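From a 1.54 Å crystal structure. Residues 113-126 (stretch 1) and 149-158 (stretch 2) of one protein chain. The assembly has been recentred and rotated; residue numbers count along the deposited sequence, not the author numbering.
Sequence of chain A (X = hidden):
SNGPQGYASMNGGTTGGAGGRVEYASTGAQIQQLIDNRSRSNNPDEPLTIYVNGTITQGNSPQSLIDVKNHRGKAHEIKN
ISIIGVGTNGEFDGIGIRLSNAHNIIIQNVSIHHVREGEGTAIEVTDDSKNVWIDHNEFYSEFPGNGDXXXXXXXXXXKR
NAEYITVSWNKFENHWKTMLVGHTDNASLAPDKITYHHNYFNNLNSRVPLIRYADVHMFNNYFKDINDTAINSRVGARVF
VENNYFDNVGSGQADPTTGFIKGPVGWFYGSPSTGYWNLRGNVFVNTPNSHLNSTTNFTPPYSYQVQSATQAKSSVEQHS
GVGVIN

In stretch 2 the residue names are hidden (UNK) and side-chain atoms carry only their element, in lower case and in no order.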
# COMPACT_ATOMS: atom_id res chain seq x y z
N HIS A 113 -8.40 -6.06 7.80
CA HIS A 113 -7.84 -5.81 9.11
C HIS A 113 -7.61 -7.07 9.93
O HIS A 113 -8.16 -8.12 9.70
CB HIS A 113 -8.76 -4.83 9.87
CG HIS A 113 -10.12 -5.41 10.16
ND1 HIS A 113 -10.42 -6.03 11.36
CD2 HIS A 113 -11.26 -5.46 9.42
CE1 HIS A 113 -11.68 -6.44 11.34
NE2 HIS A 113 -12.21 -6.12 10.17
N HIS A 114 -6.70 -6.91 10.90
CA HIS A 114 -6.33 -7.96 11.85
C HIS A 114 -5.89 -9.20 11.08
O HIS A 114 -6.26 -10.33 11.47
CB HIS A 114 -7.45 -8.27 12.85
CG HIS A 114 -7.74 -7.12 13.76
ND1 HIS A 114 -8.65 -6.13 13.44
CD2 HIS A 114 -7.20 -6.77 14.95
CE1 HIS A 114 -8.69 -5.25 14.42
NE2 HIS A 114 -7.83 -5.62 15.36
N VAL A 115 -5.06 -9.00 10.06
CA VAL A 115 -4.59 -10.13 9.26
C VAL A 115 -3.35 -10.73 9.92
O VAL A 115 -2.28 -10.15 9.90
CB VAL A 115 -4.30 -9.72 7.81
CG1 VAL A 115 -3.98 -10.99 6.94
CG2 VAL A 115 -5.57 -9.03 7.23
N ARG A 116 -3.51 -11.91 10.52
CA ARG A 116 -2.39 -12.66 11.09
C ARG A 116 -2.02 -13.88 10.22
O ARG A 116 -0.84 -14.16 9.99
CB ARG A 116 -2.72 -13.14 12.50
CG ARG A 116 -1.68 -14.13 13.02
CD ARG A 116 -1.67 -14.27 14.53
NE ARG A 116 -0.79 -15.37 14.93
CZ ARG A 116 0.54 -15.33 14.97
NH1 ARG A 116 1.22 -14.23 14.69
NH2 ARG A 116 1.21 -16.41 15.34
N GLU A 117 -3.03 -14.62 9.77
CA GLU A 117 -2.79 -15.85 8.97
C GLU A 117 -2.42 -15.53 7.52
O GLU A 117 -2.50 -14.39 7.08
CB GLU A 117 -4.01 -16.76 9.06
CG GLU A 117 -4.28 -17.22 10.49
CD GLU A 117 -5.48 -18.14 10.59
OE1 GLU A 117 -5.55 -19.10 9.78
OE2 GLU A 117 -6.34 -17.91 11.46
N GLY A 118 -2.02 -16.55 6.74
CA GLY A 118 -1.57 -16.28 5.39
C GLY A 118 -0.21 -15.60 5.39
O GLY A 118 0.73 -16.07 6.03
N GLU A 119 -0.09 -14.51 4.65
CA GLU A 119 1.12 -13.69 4.74
C GLU A 119 1.07 -12.80 5.98
O GLU A 119 2.06 -12.15 6.30
CB GLU A 119 1.25 -12.77 3.51
CG GLU A 119 1.30 -13.46 2.15
CD GLU A 119 2.66 -14.10 1.87
OE1 GLU A 119 3.60 -13.94 2.70
OE2 GLU A 119 2.79 -14.78 0.80
N GLY A 120 -0.08 -12.74 6.65
CA GLY A 120 -0.25 -11.82 7.77
C GLY A 120 -0.29 -10.37 7.31
O GLY A 120 0.00 -9.44 8.07
N THR A 121 -0.69 -10.18 6.06
CA THR A 121 -0.61 -8.86 5.44
C THR A 121 -1.92 -8.54 4.73
O THR A 121 -2.50 -9.40 4.06
CB THR A 121 0.56 -8.85 4.45
OG1 THR A 121 1.80 -8.96 5.20
CG2 THR A 121 0.60 -7.55 3.63
N ALA A 122 -2.40 -7.30 4.86
CA ALA A 122 -3.72 -6.98 4.31
C ALA A 122 -3.70 -7.05 2.76
O ALA A 122 -4.60 -7.63 2.17
CB ALA A 122 -4.22 -5.60 4.80
N ILE A 123 -2.72 -6.40 2.12
CA ILE A 123 -2.54 -6.60 0.68
C ILE A 123 -1.07 -6.81 0.41
O ILE A 123 -0.25 -5.94 0.69
CB ILE A 123 -3.03 -5.41 -0.14
CG1 ILE A 123 -4.49 -5.13 0.18
CG2 ILE A 123 -2.89 -5.73 -1.66
CD1 ILE A 123 -5.08 -3.89 -0.58
N GLU A 124 -0.72 -7.97 -0.14
CA GLU A 124 0.62 -8.25 -0.60
C GLU A 124 0.66 -8.17 -2.10
O GLU A 124 -0.11 -8.86 -2.77
CB GLU A 124 1.08 -9.65 -0.14
CG GLU A 124 2.41 -10.04 -0.87
CD GLU A 124 3.27 -11.14 -0.24
OE1 GLU A 124 4.00 -10.88 0.76
OE2 GLU A 124 3.27 -12.28 -0.78
N VAL A 125 1.55 -7.34 -2.66
CA VAL A 125 1.64 -7.19 -4.10
C VAL A 125 3.01 -7.71 -4.53
O VAL A 125 4.02 -7.15 -4.14
CB VAL A 125 1.48 -5.71 -4.50
CG1 VAL A 125 1.54 -5.56 -5.99
CG2 VAL A 125 0.18 -5.09 -3.93
N THR A 126 3.07 -8.80 -5.30
CA THR A 126 4.31 -9.53 -5.45
C THR A 126 4.41 -10.24 -6.77
O THR A 126 3.54 -10.09 -7.65
CB THR A 126 4.48 -10.50 -4.24
OG1 THR A 126 5.81 -11.01 -4.23
CG2 THR A 126 3.45 -11.64 -4.26
N UNK A 149 5.25 -6.86 17.86
CA UNK A 149 5.20 -6.15 16.59
C UNK A 149 5.02 -7.12 15.42
O UNK A 149 4.67 -6.68 14.35
c UNK A 149 6.48 -5.33 16.37
o UNK A 149 7.59 -6.22 16.33
N UNK A 150 5.28 -8.42 15.62
CA UNK A 150 5.24 -9.39 14.53
C UNK A 150 3.99 -10.26 14.56
O UNK A 150 3.82 -11.16 13.73
o UNK A 150 7.78 -8.67 13.53
c UNK A 150 7.76 -9.59 14.35
c UNK A 150 6.46 -10.31 14.58
o UNK A 150 8.76 -9.96 15.00
N UNK A 151 3.09 -10.01 15.53
CA UNK A 151 1.88 -10.85 15.63
C UNK A 151 1.08 -10.74 14.34
O UNK A 151 0.65 -11.76 13.78
c UNK A 151 1.03 -10.45 16.84
c UNK A 151 -0.16 -11.35 17.10
c UNK A 151 -1.12 -13.31 18.10
c UNK A 151 -1.41 -11.05 16.56
c UNK A 151 -2.35 -12.98 17.58
c UNK A 151 -2.50 -11.85 16.79
c UNK A 151 -0.03 -12.49 17.86
o UNK A 151 -3.44 -13.77 17.81
N UNK A 152 0.86 -9.49 13.92
CA UNK A 152 0.42 -9.19 12.56
C UNK A 152 1.65 -8.83 11.76
O UNK A 152 2.67 -8.37 12.34
c UNK A 152 -2.95 -7.83 15.57
c UNK A 152 -1.76 -8.29 13.50
c UNK A 152 -1.88 -7.59 14.70
c UNK A 152 -2.73 -9.23 13.16
c UNK A 152 -3.81 -9.48 14.02
o UNK A 152 -4.95 -9.01 16.10
c UNK A 152 -0.57 -8.02 12.58
c UNK A 152 -3.90 -8.76 15.21
N UNK A 153 1.57 -9.00 10.43
CA UNK A 153 2.71 -8.61 9.58
C UNK A 153 2.45 -7.24 8.95
O UNK A 153 2.47 -6.25 9.66
o UNK A 153 4.81 -10.50 7.15
c UNK A 153 3.03 -9.72 8.56
c UNK A 153 4.44 -9.61 7.97
o UNK A 153 5.19 -8.68 8.30
N UNK A 154 2.29 -7.16 7.64
CA UNK A 154 2.15 -5.82 7.03
C UNK A 154 0.74 -5.36 6.77
O UNK A 154 -0.21 -6.11 6.87
N UNK A 155 0.59 -4.09 6.41
CA UNK A 155 -0.67 -3.66 5.89
C UNK A 155 -0.66 -3.70 4.39
O UNK A 155 -1.43 -4.46 3.81
c UNK A 155 -1.08 -2.28 6.43
c UNK A 155 -1.43 -2.32 7.93
c UNK A 155 -1.88 -0.94 8.37
c UNK A 155 -2.52 -3.37 8.25
N UNK A 156 0.19 -2.92 3.74
CA UNK A 156 0.34 -3.07 2.28
C UNK A 156 1.80 -3.22 1.95
O UNK A 156 2.61 -2.30 2.22
c UNK A 156 -0.21 -1.87 1.45
c UNK A 156 0.19 -2.02 -0.04
c UNK A 156 -1.75 -1.78 1.60
N UNK A 157 2.19 -4.41 1.47
CA UNK A 157 3.58 -4.71 1.18
C UNK A 157 3.76 -5.00 -0.29
O UNK A 157 2.92 -5.67 -0.90
o UNK A 157 4.22 -4.56 3.92
c UNK A 157 4.10 -5.94 1.95
o UNK A 157 4.37 -6.73 4.19
c UNK A 157 4.24 -5.71 3.45
N UNK A 158 4.86 -4.50 -0.86
CA UNK A 158 5.18 -4.73 -2.27
C UNK A 158 6.55 -5.36 -2.36
O UNK A 158 7.49 -4.91 -1.69
s UNK A 158 3.94 -1.05 -3.51
c UNK A 158 2.40 -0.38 -2.82
c UNK A 158 5.17 -3.37 -3.01
c UNK A 158 3.77 -2.70 -2.87
O HOH W 1 1.25 -12.50 11.07
O HOH W 2 4.29 -13.95 14.36
O HOH W 3 4.56 -11.92 4.40
O HOH W 4 -1.57 -7.31 9.13
O HOH W 5 4.07 -9.25 3.68

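Position 149 carries one carbon followed by one oxygen, and that oxygen lies far from stretch 1. A lone hydroxyl on an unbranched carbon identifies Ser 149. At position 150 two carbons are present, the second bearing two oxygens; this short carboxylate is Asp 150, whose end leads away from stretch 1, while its backbone O receives a hydrogen bond of 2.9 Å from water 2, which in turn accepts one from Arg 116 NH1.

Position 151 has one carbon and then a six-carbon ring bearing an oxygen. The guanidinium of Arg 116 lies flat on this ring, the planes at 19°, and Arg 116 CD sits over the same ring, 3.5 Å from its centroid. The phenol ring makes this Tyr 151. The backbone holds the arginine as well, since Arg 116 NH1 donates to Tyr 151 O at 2.7 Å, and water 1 links that oxygen to Arg 116 O.

Position 152 repeats the pattern of one carbon, a six-carbon ring and a terminal oxygen, and is therefore Tyr 152. The edge of the His 114 ring points toward its face in an offset arrangement, with centroids 5.7 Å apart. Val 115 O lies near the plane of the tyrosine ring, 3.4 Å from Tyr 152 CD1.

At position 153 two carbons end in two oxygens, and the CA-to-CB bond points toward stretch 1: this is Asp 153. Its N donates to Gly 120 O at 2.9 Å. Water 3 lies between the carboxylates of Glu 119 and Asp 153. The absence of a side chain on Gly 120 matters here, because an ideal CB would stand 3.2 Å from Asp 153 CB and clash with Arg 116 O.

Position 154 has no side-chain atoms and is Gly 154. Its N donates to Thr 121 OG1 at 3.1 Å, and its O accepts from Ala 122 N at 3.2 Å. Position 155 has four carbons forked at the second, hence Leu 155; although its CA-to-CB bond points away, CD2 comes within 4.4 Å of Ala 122 CB. Position 156 has one carbon carrying two more, the mark of Val 156, whose CG2 lies 4.2 Å from Ile 123 CB.

Position 157 again shows two carbons and two oxygens, so it is Asp 157. Water 5 donates to its OD2 at 2.6 Å and also contacts Thr 121 OG1. An ideal CB on Gly 154 would clash with this OD2. Position 158 has an unbranched chain of two carbons, a sulfur and a carbon: Met 158, with CG 4.1 Å from Val 125 CB.

The contact combines two modes. Stacking and edge-to-face packing engage the tyrosines, whereas parallel strand pairing orders the other end: Ile 123 N donates to Leu 155 O (2.9 Å), Asp 157 N to Ile 123 O (3.0 Å) and Val 125 N to Asp 157 O (2.8 Å). Ile 123, Val 125, Val 156 and Met 158 share one sheet face, with Glu 124 and Asp 157 on the other.

Stretch 2, residues 149-158: SDYYDGLVDM
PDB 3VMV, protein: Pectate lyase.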